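Local coordinates for protein GCN5-related N-acetyltransferase (PDB 4IUS) that probably transfers an acyl group, most likely acetyl, to an amine, as expected of a GCN5-related N-acetyltransferase (GNAT) family member, at residues S12-G17 with R44-E49; L81-N86 with T246-G251. The protein carries 1 engineered substitution. All blocks are in the same frame, centred on the assembly; numbering follows the deposited sequence.

Contact 1 (S12-G17 with R44-E49). With EDO (1,2-ethanediol), chain E; SO4 (sulfate ion), chain C; SO4 (sulfate ion), chain D.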
ATOM      1  N   SER A  12      -9.550  -6.742   3.679  1.00  8.27           N
ATOM      2  CA  SER A  12      -9.341  -8.148   3.928  0.60  8.90           C
ATOM      3  C   SER A  12      -8.109  -8.680   3.172  1.00  9.52           C
ATOM      4  O   SER A  12      -7.336  -9.459   3.713  1.00 10.37           O
ATOM      5  CB  SER A  12     -10.588  -8.976   3.568  0.60 11.58           C
ATOM      6  OG  SER A  12     -11.649  -8.755   4.476  0.60 13.60           O
ATOM      7  N   ALA A  13      -7.949  -8.253   1.929  1.00  9.58           N
ATOM      8  CA  ALA A  13      -6.807  -8.655   1.136  1.00  9.73           C
ATOM      9  C   ALA A  13      -5.524  -8.076   1.712  1.00  9.80           C
ATOM     10  O   ALA A  13      -4.475  -8.767   1.701  1.00 11.55           O
ATOM     11  CB  ALA A  13      -6.980  -8.234  -0.315  1.00 12.85           C
ATOM     12  N   GLN A  14      -5.564  -6.840   2.195  1.00 10.73           N
ATOM     13  CA  GLN A  14      -4.401  -6.255   2.826  0.60 11.93           C
ATOM     14  C   GLN A  14      -3.971  -7.095   4.032  1.00 11.42           C
ATOM     15  O   GLN A  14      -2.799  -7.406   4.209  1.00 12.83           O
ATOM     16  CB  GLN A  14      -4.697  -4.820   3.242  0.60 15.79           C
ATOM     17  CG  GLN A  14      -3.519  -4.076   3.813  0.60 19.64           C
ATOM     18  CD  GLN A  14      -3.969  -2.740   4.336  0.60 23.31           C
ATOM     19  OE1 GLN A  14      -3.758  -1.720   3.698  0.60 35.42           O
ATOM     20  NE2 GLN A  14      -4.662  -2.749   5.469  0.60 25.11           N
ATOM     21  N   LEU A  15      -4.933  -7.463   4.867  1.00 10.97           N
ATOM     22  CA  LEU A  15      -4.625  -8.299   6.026  1.00 10.86           C
ATOM     23  C   LEU A  15      -4.014  -9.636   5.619  1.00 10.44           C
ATOM     24  O   LEU A  15      -3.012 -10.062   6.177  1.00 11.14           O
ATOM     25  CB  LEU A  15      -5.857  -8.495   6.879  1.00 10.27           C
ATOM     26  CG  LEU A  15      -5.764  -9.373   8.106  1.00 10.20           C
ATOM     27  CD1 LEU A  15      -4.693  -8.931   9.079  1.00 12.86           C
ATOM     28  CD2 LEU A  15      -7.125  -9.505   8.776  1.00 13.59           C
ATOM     29  N   GLN A  16      -4.641 -10.285   4.645  1.00 10.69           N
ATOM     30  CA  GLN A  16      -4.164 -11.563   4.139  1.00 11.53           C
ATOM     31  C   GLN A  16      -2.704 -11.449   3.682  1.00 11.44           C
ATOM     32  O   GLN A  16      -1.870 -12.334   3.964  1.00 14.26           O
ATOM     33  CB  GLN A  16      -5.068 -12.036   2.992  1.00 13.78           C
ATOM     34  CG  GLN A  16      -4.750 -13.409   2.438  1.00 15.95           C
ATOM     35  CD  GLN A  16      -5.647 -13.799   1.282  1.00 16.76           C
ATOM     36  OE1 GLN A  16      -6.730 -13.236   1.082  1.00 19.59           O
ATOM     37  NE2 GLN A  16      -5.198 -14.763   0.509  1.00 19.72           N
ATOM     38  N   GLY A  17      -2.358 -10.342   3.011  1.00 11.46           N
ATOM     39  CA  GLY A  17      -0.965 -10.124   2.578  1.00 11.81           C
ATOM     40  C   GLY A  17      -0.020  -9.892   3.745  1.00 12.46           C
ATOM     41  O   GLY A  17       1.082 -10.477   3.811  1.00 15.80           O
ATOM     42  N   ARG A  44       2.264  -2.793  12.469  1.00  7.81           N
ATOM     43  CA  ARG A  44       1.118  -1.899  12.600  1.00  7.67           C
ATOM     44  C   ARG A  44      -0.071  -2.727  13.018  1.00  7.29           C
ATOM     45  O   ARG A  44      -0.043  -3.971  12.973  1.00  8.61           O
ATOM     46  CB  ARG A  44       0.802  -1.184  11.279  1.00  9.24           C
ATOM     47  CG  ARG A  44       0.288  -2.091  10.204  1.00 12.17           C
ATOM     48  CD  ARG A  44      -0.101  -1.368   8.927  1.00 15.37           C
ATOM     49  NE  ARG A  44       1.088  -0.741   8.358  1.00 17.24           N
ATOM     50  CZ  ARG A  44       1.512  -0.878   7.104  1.00 18.49           C
ATOM     51  NH1 ARG A  44       0.780  -1.521   6.201  1.00 21.45           N
ATOM     52  NH2 ARG A  44       2.640  -0.256   6.730  1.00 19.94           N
ATOM     53  N   ALA A  45      -1.127  -2.033  13.430  1.00  7.68           N
ATOM     54  CA  ALA A  45      -2.426  -2.662  13.647  1.00  7.11           C
ATOM     55  C   ALA A  45      -3.367  -2.379  12.475  1.00  7.13           C
ATOM     56  O   ALA A  45      -3.294  -1.292  11.875  1.00  8.75           O
ATOM     57  CB  ALA A  45      -3.047  -2.225  14.946  1.00  9.24           C
ATOM     58  N   VAL A  46      -4.258  -3.329  12.212  1.00  7.35           N
ATOM     59  CA  VAL A  46      -5.335  -3.157  11.248  1.00  7.96           C
ATOM     60  C   VAL A  46      -6.615  -3.765  11.847  1.00  7.99           C
ATOM     61  O   VAL A  46      -6.581  -4.337  12.953  1.00  8.36           O
ATOM     62  CB  VAL A  46      -4.990  -3.767   9.853  1.00  8.65           C
ATOM     63  CG1 VAL A  46      -3.681  -3.169   9.287  1.00 11.11           C
ATOM     64  CG2 VAL A  46      -4.944  -5.289   9.931  1.00 10.08           C
ATOM     65  N   ALA A  47      -7.740  -3.608  11.143  1.00  8.50           N
ATOM     66  CA  ALA A  47      -8.970  -4.238  11.601  1.00  9.15           C
ATOM     67  C   ALA A  47      -8.875  -5.756  11.482  1.00  9.57           C
ATOM     68  O   ALA A  47      -8.454  -6.273  10.464  1.00 10.38           O
ATOM     69  CB  ALA A  47     -10.157  -3.784  10.782  1.00 10.50           C
ATOM     70  N   ALA A  48      -9.260  -6.452  12.534  1.00  9.51           N
ATOM     71  CA  ALA A  48      -9.243  -7.905  12.524  1.00 10.17           C
ATOM     72  C   ALA A  48     -10.267  -8.515  11.604  1.00 10.22           C
ATOM     73  O   ALA A  48     -10.025  -9.606  11.092  1.00 12.86           O
ATOM     74  CB  ALA A  48      -9.460  -8.414  13.959  1.00 11.42           C
ATOM     75  N   GLU A  49     -11.419  -7.848  11.475  1.00 10.67           N
ATOM     76  CA  GLU A  49     -12.592  -8.381  10.776  0.60 11.51           C
ATOM     77  C   GLU A  49     -13.230  -7.270   9.918  1.00 11.74           C
ATOM     78  O   GLU A  49     -14.284  -6.735  10.255  1.00 11.12           O
ATOM     79  CB  GLU A  49     -13.622  -8.929  11.775  0.60 14.55           C
ATOM     80  CG  GLU A  49     -13.110 -10.077  12.650  0.60 14.55           C
ATOM     81  CD  GLU A  49     -14.112 -10.472  13.715  0.60 23.72           C
ATOM     82  OE1 GLU A  49     -15.308 -10.160  13.548  0.60 27.89           O
ATOM     83  OE2 GLU A  49     -13.675 -11.036  14.731  0.60 28.89           O
TER
HETATM   84  C1  EDO E 504      -2.696  -6.087  -1.511  0.50 22.60           C
HETATM   85  O1  EDO E 504      -3.723  -5.303  -0.878  0.50 23.23           O
HETATM   86  C2  EDO E 504      -2.996  -7.563  -1.279  0.50 16.93           C
HETATM   87  O2  EDO E 504      -2.256  -8.075  -0.151  0.50 18.73           O
HETATM   88  S   SO4 C 502      -2.346 -17.121   1.410  0.80 26.77           S
HETATM   89  O1  SO4 C 502      -2.625 -16.697   0.021  0.80 40.13           O
HETATM   90  O2  SO4 C 502      -1.098 -16.485   1.885  0.80 39.39           O
HETATM   91  O3  SO4 C 502      -3.407 -16.618   2.311  0.80 34.64           O
HETATM   92  O4  SO4 C 502      -2.201 -18.584   1.482  0.80 40.17           O
HETATM   93  S   SO4 D 503      -6.865 -16.522  -2.516  0.60 29.77           S
HETATM   94  O1  SO4 D 503      -7.634 -16.158  -3.724  0.60 34.70           O
HETATM   95  O2  SO4 D 503      -5.851 -15.494  -2.169  0.60 28.38           O
HETATM   96  O3  SO4 D 503      -7.754 -16.699  -1.354  0.60 34.62           O
HETATM   97  O4  SO4 D 503      -6.231 -17.815  -2.792  0.60 33.54           O

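Contact 2 (L81-N86 with T246-G251)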
ATOM      1  N   LEU A  81      -6.601   1.701   8.694  1.00  8.84           N
ATOM      2  CA  LEU A  81      -7.954   1.233   8.511  1.00  9.06           C
ATOM      3  C   LEU A  81      -8.476   1.664   7.152  1.00  9.36           C
ATOM      4  O   LEU A  81      -7.941   2.559   6.504  1.00 10.13           O
ATOM      5  CB  LEU A  81      -8.884   1.748   9.604  1.00 10.33           C
ATOM      6  CG  LEU A  81      -8.482   1.434  11.048  1.00 11.26           C
ATOM      7  CD1 LEU A  81      -9.428   2.127  12.019  1.00 14.28           C
ATOM      8  CD2 LEU A  81      -8.446  -0.059  11.262  1.00 14.17           C
ATOM      9  N   VAL A  82      -9.564   1.052   6.739  1.00  9.52           N
ATOM     10  CA  VAL A  82     -10.353   1.509   5.598  1.00  9.22           C
ATOM     11  C   VAL A  82     -11.704   1.892   6.189  1.00  9.18           C
ATOM     12  O   VAL A  82     -12.397   1.035   6.736  1.00  9.71           O
ATOM     13  CB  VAL A  82     -10.465   0.430   4.494  1.00  9.22           C
ATOM     14  CG1 VAL A  82     -11.308   1.007   3.337  1.00 12.52           C
ATOM     15  CG2 VAL A  82      -9.090  -0.013   4.015  1.00 11.11           C
ATOM     16  N   GLU A  83     -12.059   3.165   6.141  1.00  9.39           N
ATOM     17  CA  GLU A  83     -13.231   3.632   6.880  1.00  9.83           C
ATOM     18  C   GLU A  83     -14.490   2.855   6.531  1.00 10.46           C
ATOM     19  O   GLU A  83     -15.271   2.513   7.397  1.00 12.54           O
ATOM     20  CB  GLU A  83     -13.427   5.137   6.646  1.00 11.15           C
ATOM     21  CG  GLU A  83     -14.672   5.718   7.287  1.00 13.77           C
ATOM     22  CD  GLU A  83     -14.681   5.660   8.820  1.00 13.86           C
ATOM     23  OE1 GLU A  83     -13.600   5.711   9.452  1.00 16.15           O
ATOM     24  OE2 GLU A  83     -15.810   5.545   9.386  1.00 15.82           O
ATOM     25  N   GLU A  84     -14.719   2.620   5.238  1.00  9.79           N
ATOM     26  CA  GLU A  84     -15.948   1.987   4.799  1.00 10.02           C
ATOM     27  C   GLU A  84     -16.011   0.513   5.142  1.00 10.52           C
ATOM     28  O   GLU A  84     -17.056  -0.080   5.180  1.00 12.54           O
ATOM     29  CB  GLU A  84     -16.168   2.214   3.304  1.00 10.95           C
ATOM     30  CG  GLU A  84     -16.285   3.681   2.877  1.00 13.05           C
ATOM     31  CD  GLU A  84     -14.956   4.390   2.581  1.00 12.05           C
ATOM     32  OE1 GLU A  84     -13.876   3.795   2.819  1.00 11.07           O
ATOM     33  OE2 GLU A  84     -15.005   5.597   2.163  1.00 15.20           O
ATOM     34  N   ALA A  85     -14.859  -0.092   5.407  1.00 10.22           N
ATOM     35  CA  ALA A  85     -14.784  -1.497   5.821  1.00 10.59           C
ATOM     36  C   ALA A  85     -15.177  -1.641   7.313  1.00 10.02           C
ATOM     37  O   ALA A  85     -15.683  -2.669   7.712  1.00 11.74           O
ATOM     38  CB  ALA A  85     -13.376  -2.058   5.635  1.00 12.77           C
ATOM     39  N   ASN A  86     -14.879  -0.623   8.123  1.00 10.71           N
ATOM     40  CA  ASN A  86     -15.177  -0.658   9.560  1.00  9.80           C
ATOM     41  C   ASN A  86     -15.628   0.734  10.046  1.00 10.86           C
ATOM     42  O   ASN A  86     -14.885   1.443  10.758  1.00 10.00           O
ATOM     43  CB  ASN A  86     -13.959  -1.159  10.349  1.00 12.04           C
ATOM     44  CG  ASN A  86     -13.599  -2.590  10.028  1.00 11.69           C
ATOM     45  OD1 ASN A  86     -12.757  -2.840   9.172  1.00 12.36           O
ATOM     46  ND2 ASN A  86     -14.256  -3.525  10.690  1.00 13.73           N
ATOM     47  N   THR A 246     -11.742   5.086   1.553  1.00  9.31           N
ATOM     48  CA  THR A 246     -11.024   6.092   2.334  1.00 10.58           C
ATOM     49  C   THR A 246     -10.146   5.356   3.315  1.00  9.32           C
ATOM     50  O   THR A 246     -10.654   4.667   4.199  1.00 10.42           O
ATOM     51  CB  THR A 246     -12.023   6.965   3.165  1.00 10.38           C
ATOM     52  OG1 THR A 246     -13.073   7.455   2.326  1.00 13.37           O
ATOM     53  CG2 THR A 246     -11.313   8.115   3.850  1.00 12.72           C
ATOM     54  N   ALA A 247      -8.822   5.472   3.189  1.00  8.60           N
ATOM     55  CA  ALA A 247      -7.919   4.945   4.193  1.00  9.00           C
ATOM     56  C   ALA A 247      -7.865   5.914   5.364  1.00  9.20           C
ATOM     57  O   ALA A 247      -8.178   7.101   5.232  1.00 10.86           O
ATOM     58  CB  ALA A 247      -6.536   4.734   3.579  1.00 12.80           C
ATOM     59  N   VAL A 248      -7.476   5.398   6.509  1.00  9.10           N
ATOM     60  CA  VAL A 248      -7.275   6.223   7.702  1.00  8.60           C
ATOM     61  C   VAL A 248      -5.968   5.751   8.343  1.00  8.48           C
ATOM     62  O   VAL A 248      -5.813   4.574   8.587  1.00  9.17           O
ATOM     63  CB  VAL A 248      -8.408   6.037   8.729  1.00 10.54           C
ATOM     64  CG1 VAL A 248      -8.235   7.124   9.797  1.00 10.99           C
ATOM     65  CG2 VAL A 248      -9.808   6.195   8.074  1.00 12.78           C
ATOM     66  N   HIS A 249      -5.024   6.666   8.518  1.00  7.97           N
ATOM     67  CA  HIS A 249      -3.712   6.364   9.095  1.00  8.60           C
ATOM     68  C   HIS A 249      -3.647   7.044  10.439  1.00  8.05           C
ATOM     69  O   HIS A 249      -3.813   8.252  10.543  1.00  8.78           O
ATOM     70  CB  HIS A 249      -2.584   6.873   8.189  1.00 10.95           C
ATOM     71  CG  HIS A 249      -2.490   6.162   6.875  1.00 12.05           C
ATOM     72  ND1 HIS A 249      -1.495   6.406   5.993  1.00 18.26           N
ATOM     73  CD2 HIS A 249      -3.220   5.111   6.359  1.00 13.23           C
ATOM     74  CE1 HIS A 249      -1.654   5.601   4.923  1.00 20.94           C
ATOM     75  NE2 HIS A 249      -2.703   4.812   5.138  1.00 17.62           N
ATOM     76  N   LEU A 250      -3.435   6.252  11.477  1.00  7.38           N
ATOM     77  CA  LEU A 250      -3.402   6.683  12.867  1.00  7.90           C
ATOM     78  C   LEU A 250      -2.067   6.361  13.519  1.00  6.78           C
ATOM     79  O   LEU A 250      -1.470   5.322  13.232  1.00  8.04           O
ATOM     80  CB  LEU A 250      -4.495   5.975  13.687  1.00  8.92           C
ATOM     81  CG  LEU A 250      -5.926   6.093  13.150  1.00  8.33           C
ATOM     82  CD1 LEU A 250      -6.390   4.884  12.329  1.00 10.42           C
ATOM     83  CD2 LEU A 250      -6.868   6.342  14.333  1.00 10.39           C
ATOM     84  N   GLY A 251      -1.645   7.222  14.429  1.00  8.16           N
ATOM     85  CA  GLY A 251      -0.478   6.942  15.214  1.00  7.64           C
ATOM     86  C   GLY A 251      -0.690   7.132  16.713  1.00  8.31           C
ATOM     87  O   GLY A 251      -1.475   7.968  17.134  1.00  9.30           O
TER

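Contact 1 (S12-G17 with R44-E49)
L15 and V46 carry this contact, in which helix 6-19 packs over strand 44-47 of an antiparallel sheet, a strand that also bonds through A45 to strand 78-82. The segment axes approach to 9.2 Å, and their N-to-C directions lie 140° apart. Both side chains start out toward each other from the backbone and meet at an oblique crossing. L15 has CG anti to its backbone N (chi1 178°). Its two methyl branches then do different work. L15 CD1 meets V46 CG2 at 3.7 Å, an apolar contact between methyl groups. L15 CD2 reaches the turn after the strand and lies 3.7 Å from the carbonyl A48 O, with A47 O also nearby. L15 thus touches a side chain with one methyl and peptide oxygens with the other. V46 presents CG2 to L15 and CG1 to Q14. The contact of Q14 NE2 with V46 CG1 is loose, at 4.0 Å, and doubtful, because Q14 has a second conformer. V31 and L33 of strand 30-35 touch both L15 and V46, and L18 of the same helix also packs on V46. The apolar patch therefore continues into the sheet.

A13, Q16 and G17 lie on parts of the helix that do not touch the strand. Q16 NE2 donates to O2 of the chain D sulfate at 2.9 Å. It also bonds two oxygens of the chain C sulfate, the shorter being to O3 at 3.1 Å. The sulfates are also hydrogen-bonded to R20 NE and D183 N. These ions and the 1,2-ethanediol probably come from the crystallisation liquor. The diol is also hydrogen-bonded to W224 NE1, while its O2 donates to A13 O at 3.0 Å.

Contact 2 (L81-N86 with T246-G251)
E84 receives T246 with both carboxylate oxygens. T246 N donates to E84 OE1 at 2.8 Å, and T246 OG1 donates to E84 OE2 at 2.7 Å. Both donors come in on the syn side, somewhat out of the carboxylate plane, and the two side chains cross at about a right angle. The bend at chi2 (86°) turns E84 CD, and with it the carboxylate, back to T246. T246 O is used as well: E83 N reaches it at 2.8 Å. L81 and V248 form a hydrogen-bonded pair. L81 N donates to V248 O at 3.0 Å, and V248 N returns a 2.9 Å bond to L81 O. The polar end of E83 turns elsewhere, and its OE2 accepts from G88 N. V82 O accepts from N86 N at 3.3 Å, where the chain turns off the strand.

L81 CD1 meets L250 CD1 at 4.1 Å, on the face covered by helix 89-95. V82, on the other face, packs on helix 6-19. V82 and A247 are a non-hydrogen-bonded pair. This is a short antiparallel pairing of two bridges, extended by the E83 N to T246 O bond, joining strand 78-82 to strand 242-251 in the mixed sheet of a GNAT-family protein.

Contact 1 and contact 2 follow one another along the chain, with centres about 11 Å apart, and they touch directly. E49 O of contact 1 lies 3.2 Å from N86 ND2 of contact 2, a probable hydrogen bond. L81 CD2 packs 3.6 Å from A47 N. Strand 44-47 also shares backbone hydrogen bonds with strand 78-82, between A45 and both S78 and E80. Helix 6-19 spans both places: its 12-17 part faces strand 44-47 in contact 1, while A7 and A11 touch V82 of contact 2. The bound groups lie at contact 1 and probably come from the crystallisation liquor.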